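Local coordinates for parahox neighbor (Phaeodactylum tricornutum CCAP 1055/1, PDB 5Z5M), which probably catalyses the last two steps from 5-hydroxyisourate to (S)-allantoin, joining a hydroxyisourate hydrolase and an OHCU decarboxylase in one chain, at residues F127-V131 with Q161-I165; C194-R200 with F247-Y252; I18-L22 with A33-V37. One frame throughout, in Å; residues are numbered along the deposited sequence.

Interaction 1: F127-V131 with Q161-I165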
# COMPACT_ATOMS: atom_id res chain seq x y z
N PHE A 127 -36.46 -0.47 2.73
CA PHE A 127 -35.09 -0.62 2.26
C PHE A 127 -34.76 0.52 1.32
O PHE A 127 -35.43 0.71 0.30
CB PHE A 127 -34.90 -1.97 1.57
CG PHE A 127 -33.53 -2.16 0.99
CD1 PHE A 127 -32.46 -2.52 1.79
CD2 PHE A 127 -33.31 -2.00 -0.37
CE1 PHE A 127 -31.20 -2.71 1.26
CE2 PHE A 127 -32.05 -2.19 -0.91
CZ PHE A 127 -30.99 -2.55 -0.09
N ILE A 128 -33.73 1.28 1.66
CA ILE A 128 -33.32 2.42 0.87
C ILE A 128 -31.90 2.22 0.36
O ILE A 128 -31.01 1.84 1.12
CB ILE A 128 -33.42 3.73 1.68
CG1 ILE A 128 -34.85 3.91 2.20
CG2 ILE A 128 -32.99 4.94 0.84
CD1 ILE A 128 -35.00 5.06 3.17
N LEU A 129 -31.69 2.46 -0.93
CA LEU A 129 -30.39 2.30 -1.55
C LEU A 129 -30.11 3.40 -2.57
O LEU A 129 -30.85 3.55 -3.55
CB LEU A 129 -30.28 0.93 -2.23
CG LEU A 129 -28.91 0.61 -2.84
CD1 LEU A 129 -27.83 0.59 -1.76
CD2 LEU A 129 -28.94 -0.70 -3.59
N ALA A 130 -29.06 4.18 -2.33
CA ALA A 130 -28.68 5.25 -3.23
C ALA A 130 -27.49 4.85 -4.09
O ALA A 130 -26.34 5.00 -3.68
CB ALA A 130 -28.35 6.51 -2.45
N VAL A 131 -27.76 4.33 -5.28
CA VAL A 131 -26.70 3.95 -6.21
C VAL A 131 -27.01 4.50 -7.60
O VAL A 131 -28.15 4.46 -8.06
CB VAL A 131 -26.53 2.41 -6.29
CG1 VAL A 131 -25.50 2.03 -7.37
CG2 VAL A 131 -26.13 1.83 -4.94
N GLN A 161 -28.09 6.79 3.27
CA GLN A 161 -28.65 6.65 1.93
C GLN A 161 -29.55 7.82 1.54
O GLN A 161 -29.49 8.29 0.40
CB GLN A 161 -29.42 5.32 1.79
CG GLN A 161 -28.58 4.06 2.04
CD GLN A 161 -27.43 3.87 1.06
OE1 GLN A 161 -27.59 4.04 -0.15
NE2 GLN A 161 -26.27 3.50 1.58
N VAL A 162 -30.38 8.33 2.46
CA VAL A 162 -31.27 9.42 2.08
C VAL A 162 -30.48 10.71 1.83
O VAL A 162 -30.86 11.51 0.97
CB VAL A 162 -32.39 9.70 3.13
CG1 VAL A 162 -33.23 8.45 3.36
CG2 VAL A 162 -31.82 10.22 4.43
N HIS A 163 -29.38 10.92 2.55
CA HIS A 163 -28.54 12.09 2.31
C HIS A 163 -27.88 11.97 0.95
O HIS A 163 -27.68 12.97 0.27
CB HIS A 163 -27.47 12.25 3.39
CG HIS A 163 -28.01 12.64 4.73
ND1 HIS A 163 -28.91 13.67 4.89
CD2 HIS A 163 -27.77 12.15 5.96
CE1 HIS A 163 -29.21 13.79 6.17
NE2 HIS A 163 -28.52 12.89 6.84
N LYS A 164 -27.53 10.75 0.56
CA LYS A 164 -26.91 10.53 -0.74
C LYS A 164 -27.91 10.81 -1.85
O LYS A 164 -27.55 11.32 -2.90
CB LYS A 164 -26.38 9.10 -0.85
CG LYS A 164 -25.12 8.84 -0.05
CD LYS A 164 -24.92 7.35 0.20
CE LYS A 164 -24.62 6.60 -1.08
NZ LYS A 164 -24.26 5.17 -0.83
N ILE A 165 -29.17 10.47 -1.61
CA ILE A 165 -30.23 10.72 -2.57
C ILE A 165 -30.51 12.22 -2.67
O ILE A 165 -30.75 12.75 -3.76
CB ILE A 165 -31.51 9.95 -2.19
CG1 ILE A 165 -31.29 8.46 -2.43
CG2 ILE A 165 -32.71 10.44 -3.00
CD1 ILE A 165 -32.31 7.56 -1.78
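Ala130 meets Gln161 where an extended loop, 127-131, runs past a turn of helix 151-173. The amide N of Ala130 donates to OE1 of Gln161 at 2.6 Å, with a nearly straight N-H...O angle of 170°, and the donor lies in the plane of the side-chain carbonyl. A bend in the glutamine chain (chi2 -62°) turns its amide back to the loop, so a helix side chain takes up a backbone N-H of the irregular loop. The CG of Gln161 rests against Ile128 O, 3.4 Å away.

The methyl of Ala130 points into the helix, where its CB is 3.5 Å from CG1 of Ile165 and 3.6 Å from CB of Lys164. Ile128, two residues earlier, also faces the helix and divides its branches between neighbours. Its CG2 lies 3.7 Å from Gln161 CB and touches CD1 of Ile165, the two isoleucine side chains crossing at about a right angle, while CD1 of Ile128 reaches CG1 of Val162 at 3.8 Å. The glutamine bond is thus flanked by an apolar layer.

Around this buried contact, Arg146 of helix 136-146 bonds to Ile128 O, and Leu72 of helix 65-73 packs on Ile128 and Val162. The loop segment therefore lies between helix 151-173 and helix 136-146 within the all-helical decarboxylase part of the chain.

Interaction 2: C194-R200 with F247-Y252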
# COMPACT_ATOMS: atom_id res chain seq x y z
N CYS A 194 11.60 7.77 -6.22
CA CYS A 194 11.64 9.04 -6.94
C CYS A 194 10.32 9.27 -7.66
O CYS A 194 9.60 8.32 -7.95
CB CYS A 194 12.79 9.04 -7.95
SG CYS A 194 12.66 7.77 -9.24
N PRO A 195 9.99 10.54 -7.94
CA PRO A 195 8.86 10.80 -8.84
C PRO A 195 9.11 10.13 -10.18
O PRO A 195 10.26 10.01 -10.59
CB PRO A 195 8.87 12.33 -8.98
CG PRO A 195 9.62 12.83 -7.81
CD PRO A 195 10.65 11.79 -7.51
N ALA A 196 8.05 9.69 -10.85
CA ALA A 196 8.21 9.03 -12.14
C ALA A 196 8.05 10.03 -13.28
O ALA A 196 6.94 10.43 -13.61
CB ALA A 196 7.20 7.90 -12.28
N GLU A 197 9.17 10.43 -13.88
CA GLU A 197 9.13 11.47 -14.90
C GLU A 197 8.93 10.90 -16.31
O GLU A 197 9.38 9.79 -16.61
CB GLU A 197 10.41 12.31 -14.86
CG GLU A 197 11.68 11.54 -15.16
CD GLU A 197 12.91 12.41 -15.14
OE1 GLU A 197 12.97 13.38 -15.93
OE2 GLU A 197 13.83 12.13 -14.33
N LYS A 198 8.25 11.68 -17.15
CA LYS A 198 8.02 11.37 -18.56
C LYS A 198 7.14 10.13 -18.79
O LYS A 198 7.26 9.47 -19.82
CB LYS A 198 9.37 11.20 -19.28
CG LYS A 198 10.32 12.38 -19.11
CD LYS A 198 11.57 12.22 -19.99
CE LYS A 198 12.83 12.02 -19.16
NZ LYS A 198 13.39 13.31 -18.66
N MET A 199 6.24 9.83 -17.85
CA MET A 199 5.30 8.72 -18.04
C MET A 199 4.06 9.22 -18.78
O MET A 199 3.47 10.22 -18.37
CB MET A 199 4.90 8.09 -16.70
CG MET A 199 3.99 6.86 -16.84
SD MET A 199 3.40 6.15 -15.28
CE MET A 199 4.92 5.52 -14.57
N ARG A 200 3.67 8.54 -19.85
CA ARG A 200 2.43 8.87 -20.55
C ARG A 200 1.23 8.42 -19.74
O ARG A 200 1.24 7.33 -19.17
CB ARG A 200 2.36 8.24 -21.95
CG ARG A 200 3.38 8.74 -22.94
CD ARG A 200 3.10 8.20 -24.34
NE ARG A 200 2.92 6.74 -24.36
CZ ARG A 200 1.92 6.12 -24.98
NH1 ARG A 200 1.00 6.81 -25.64
NH2 ARG A 200 1.84 4.80 -24.94
N PHE A 247 -2.20 4.33 -17.15
CA PHE A 247 -0.80 4.62 -16.89
C PHE A 247 0.09 3.71 -17.72
O PHE A 247 0.00 2.48 -17.61
CB PHE A 247 -0.47 4.44 -15.41
CG PHE A 247 -1.22 5.38 -14.50
CD1 PHE A 247 -0.73 6.64 -14.23
CD2 PHE A 247 -2.40 4.98 -13.90
CE1 PHE A 247 -1.41 7.51 -13.38
CE2 PHE A 247 -3.09 5.83 -13.05
CZ PHE A 247 -2.59 7.10 -12.80
N PHE A 248 0.95 4.29 -18.55
CA PHE A 248 1.83 3.48 -19.39
C PHE A 248 3.15 3.23 -18.67
O PHE A 248 4.18 3.80 -19.03
CB PHE A 248 2.04 4.14 -20.75
CG PHE A 248 0.80 4.18 -21.59
CD1 PHE A 248 -0.08 5.25 -21.51
CD2 PHE A 248 0.48 3.13 -22.44
CE1 PHE A 248 -1.24 5.29 -22.27
CE2 PHE A 248 -0.67 3.16 -23.20
CZ PHE A 248 -1.53 4.23 -23.11
N CYS A 249 3.11 2.36 -17.66
CA CYS A 249 4.26 2.16 -16.78
C CYS A 249 5.36 1.34 -17.42
O CYS A 249 6.53 1.48 -17.04
CB CYS A 249 3.81 1.49 -15.49
SG CYS A 249 2.71 2.50 -14.52
N GLY A 250 5.00 0.49 -18.36
CA GLY A 250 5.97 -0.32 -19.07
C GLY A 250 7.02 0.52 -19.77
O GLY A 250 8.22 0.22 -19.69
N GLU A 251 6.58 1.56 -20.46
CA GLU A 251 7.50 2.49 -21.11
C GLU A 251 8.40 3.19 -20.10
O GLU A 251 9.58 3.41 -20.37
CB GLU A 251 6.73 3.54 -21.92
CG GLU A 251 5.67 2.97 -22.84
CD GLU A 251 4.77 4.04 -23.42
OE1 GLU A 251 5.01 5.24 -23.17
OE2 GLU A 251 3.80 3.67 -24.11
N TYR A 252 7.84 3.55 -18.94
CA TYR A 252 8.63 4.22 -17.92
C TYR A 252 9.72 3.29 -17.37
O TYR A 252 10.88 3.69 -17.25
CB TYR A 252 7.74 4.73 -16.77
CG TYR A 252 8.54 5.16 -15.56
CD1 TYR A 252 9.23 6.37 -15.54
CD2 TYR A 252 8.64 4.33 -14.44
CE1 TYR A 252 9.99 6.74 -14.45
CE2 TYR A 252 9.40 4.70 -13.35
CZ TYR A 252 10.07 5.91 -13.36
OH TYR A 252 10.82 6.28 -12.27
O HOH W 1 11.97 9.21 -13.13
O HOH W 2 5.05 6.01 -20.35
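Arg200 and Phe248 pair through their backbones where strand 200-207 begins and strand 241-248 ends. Phe248 N donates to Arg200 O at 3.1 Å; water 2 then links Arg200 N to Phe248 O and to OE1 of Glu251. Phe248 is the centre of an inverse gamma turn, beyond which the chain enters helix 249-256.

The Arg200 side chain, bent at chi3 (-51°), lays its guanidinium over one face of the Phe248 ring as a cation-pi pair: CZ is 4.0 Å from the ring centroid, with the two planes 30° apart. At the edge of the guanidinium comes the carboxylate of Glu251, almost coplanar with it. NE donates to the syn lone pair of OE1 at 2.8 Å; NH2 faces OE2 in the same salt bridge, though the modelled distance is so short that its exact value is doubtful. Further along, Ala196 CB sits over a face of the Tyr252 ring, 3.8 Å from its centroid (CH-pi), and Met199 CE fills in between Tyr252 CB and Cys249 SG, 3.7 Å from each.

Tyr252 OH bonds to Asp189 and takes a bond from water 1. His137 of a second subunit packs on both Arg200 and Glu251. The forked, coplanar ion pair, with an aromatic face beneath the cation and a water on the anion, probably favours the charged forms of both residues and ties the first turn of helix 249-256 to the start of strand 200-207.

Interaction 3: I18-L22 with A33-V37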
# COMPACT_ATOMS: atom_id res chain seq x y z
N ILE A 18 -37.07 29.95 -2.86
CA ILE A 18 -36.01 29.00 -2.53
C ILE A 18 -36.60 27.76 -1.89
O ILE A 18 -36.26 26.64 -2.26
CB ILE A 18 -34.97 29.63 -1.57
CG1 ILE A 18 -34.29 30.83 -2.24
CG2 ILE A 18 -33.91 28.60 -1.16
CD1 ILE A 18 -33.32 31.55 -1.35
N ALA A 19 -37.51 27.96 -0.95
CA ALA A 19 -38.14 26.85 -0.24
C ALA A 19 -38.91 25.96 -1.22
O ALA A 19 -38.89 24.74 -1.12
CB ALA A 19 -39.05 27.35 0.86
N SER A 20 -39.60 26.59 -2.16
CA SER A 20 -40.34 25.86 -3.18
C SER A 20 -39.39 25.04 -4.05
O SER A 20 -39.68 23.89 -4.41
CB SER A 20 -41.16 26.82 -4.03
OG SER A 20 -41.77 26.14 -5.11
N PHE A 21 -38.24 25.63 -4.38
CA PHE A 21 -37.26 24.96 -5.23
C PHE A 21 -36.69 23.73 -4.54
O PHE A 21 -36.50 22.69 -5.17
CB PHE A 21 -36.14 25.94 -5.60
CG PHE A 21 -35.17 25.40 -6.60
CD1 PHE A 21 -35.43 25.49 -7.96
CD2 PHE A 21 -33.98 24.82 -6.19
CE1 PHE A 21 -34.53 24.99 -8.88
CE2 PHE A 21 -33.07 24.33 -7.11
CZ PHE A 21 -33.35 24.41 -8.46
N LEU A 22 -36.44 23.83 -3.23
CA LEU A 22 -35.74 22.78 -2.49
C LEU A 22 -36.65 21.91 -1.64
O LEU A 22 -36.18 21.07 -0.87
CB LEU A 22 -34.67 23.41 -1.60
CG LEU A 22 -33.58 24.22 -2.30
CD1 LEU A 22 -32.74 24.97 -1.27
CD2 LEU A 22 -32.70 23.31 -3.15
N ALA A 33 -36.45 22.51 4.07
CA ALA A 33 -36.23 23.72 3.29
C ALA A 33 -36.73 24.95 4.04
O ALA A 33 -36.18 26.04 3.93
CB ALA A 33 -36.92 23.60 1.94
N GLU A 34 -37.79 24.75 4.82
CA GLU A 34 -38.35 25.83 5.63
C GLU A 34 -37.35 26.30 6.67
O GLU A 34 -37.04 27.49 6.73
CB GLU A 34 -39.64 25.37 6.29
CG GLU A 34 -40.77 25.17 5.31
CD GLU A 34 -41.01 26.40 4.45
OE1 GLU A 34 -41.02 27.52 5.00
OE2 GLU A 34 -41.19 26.25 3.22
N ALA A 35 -36.84 25.36 7.46
CA ALA A 35 -35.81 25.67 8.45
C ALA A 35 -34.60 26.35 7.80
O ALA A 35 -34.02 27.27 8.37
CB ALA A 35 -35.38 24.40 9.17
N LEU A 36 -34.26 25.93 6.59
CA LEU A 36 -33.12 26.49 5.87
C LEU A 36 -33.28 27.99 5.57
O LEU A 36 -32.42 28.80 5.93
CB LEU A 36 -32.88 25.74 4.56
CG LEU A 36 -31.65 26.19 3.78
CD1 LEU A 36 -30.37 25.73 4.46
CD2 LEU A 36 -31.68 25.73 2.32
N VAL A 37 -34.38 28.35 4.92
CA VAL A 37 -34.57 29.72 4.44
C VAL A 37 -34.87 30.74 5.53
O VAL A 37 -34.77 31.95 5.30
CB VAL A 37 -35.70 29.79 3.39
CG1 VAL A 37 -35.32 29.00 2.15
CG2 VAL A 37 -37.00 29.26 3.98
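Ala19 and Ala33 bring helices 15-22 and 30-38 together, their CA atoms only 5.1 Å apart. Small side chains at this point allow the methyl of Ala33 to settle against backbone: its CB lies 3.8 Å from Ala19 O and 3.9 Å from Leu22 O, at the C-terminal end of the first segment. The methyl of Ala19 points toward the second helix, and its CB meets OE2 of Glu34 at 3.4 Å, a carbon-oxygen contact at the margin of the interface.

Larger apolar groups flank the alanines. Val37 splits its two methyls, CG1 resting 3.6 Å from CG2 of Ile18 while CG2 leans on Ala19 CB; with CG1 anti to its own carbonyl carbon (chi1 -65°), both branches face the first helix. Ile18 and Val37 run past each other in opposite directions. Leu22 approaches Leu36 at a slant, CD1 to CD2, 3.8 Å apart.

Glu34 starts out pointing away from the first helix, and a bend at chi2 (-54°) folds its carboxylate back over Ala19. The other oxygen, OE1, forms a salt bridge with Lys38 one turn on, which helps to place the group. The leucines and Ile18 are backed from outside the pair: Leu36 packs on Leu52, Ala55 and Ile59 of helix 49-61, Ile18 and Leu22 rest on Leu11 and Leu10 of helix 7-11, and Leu43 touches both Ile18 and Leu36.

The axes of the segments 18-22 and 33-37 approach to 8.9 Å, with 146° between their directions. Two consecutive helices joined by a short loop and packed in this roughly antiparallel way form an alpha-helical hairpin, here near the N-terminus of the helical OHCU decarboxylase part.

How the interactions relate
Interactions 1 and 3 belong to the helical decarboxylase part, their centres about 21 Å apart and their nearest atoms about 10 Å. Helix 49-61 lies beside both: it packs on Leu36 of interaction 3 and, through Lys57 and Val60, on His163, which points away from the 127-131 loop. Interaction 2, in the transthyretin-like hydrolase part, touches neither; its nearest atoms are about 23 Å from interaction 1 and about 35 Å from interaction 3. The assembly sets decarboxylase and hydrolase parts of different subunits side by side: Lys164 of interaction 1 packs on Gly262 of a second subunit, and interaction 2 has the converse pairing with a helix residue of a second subunit.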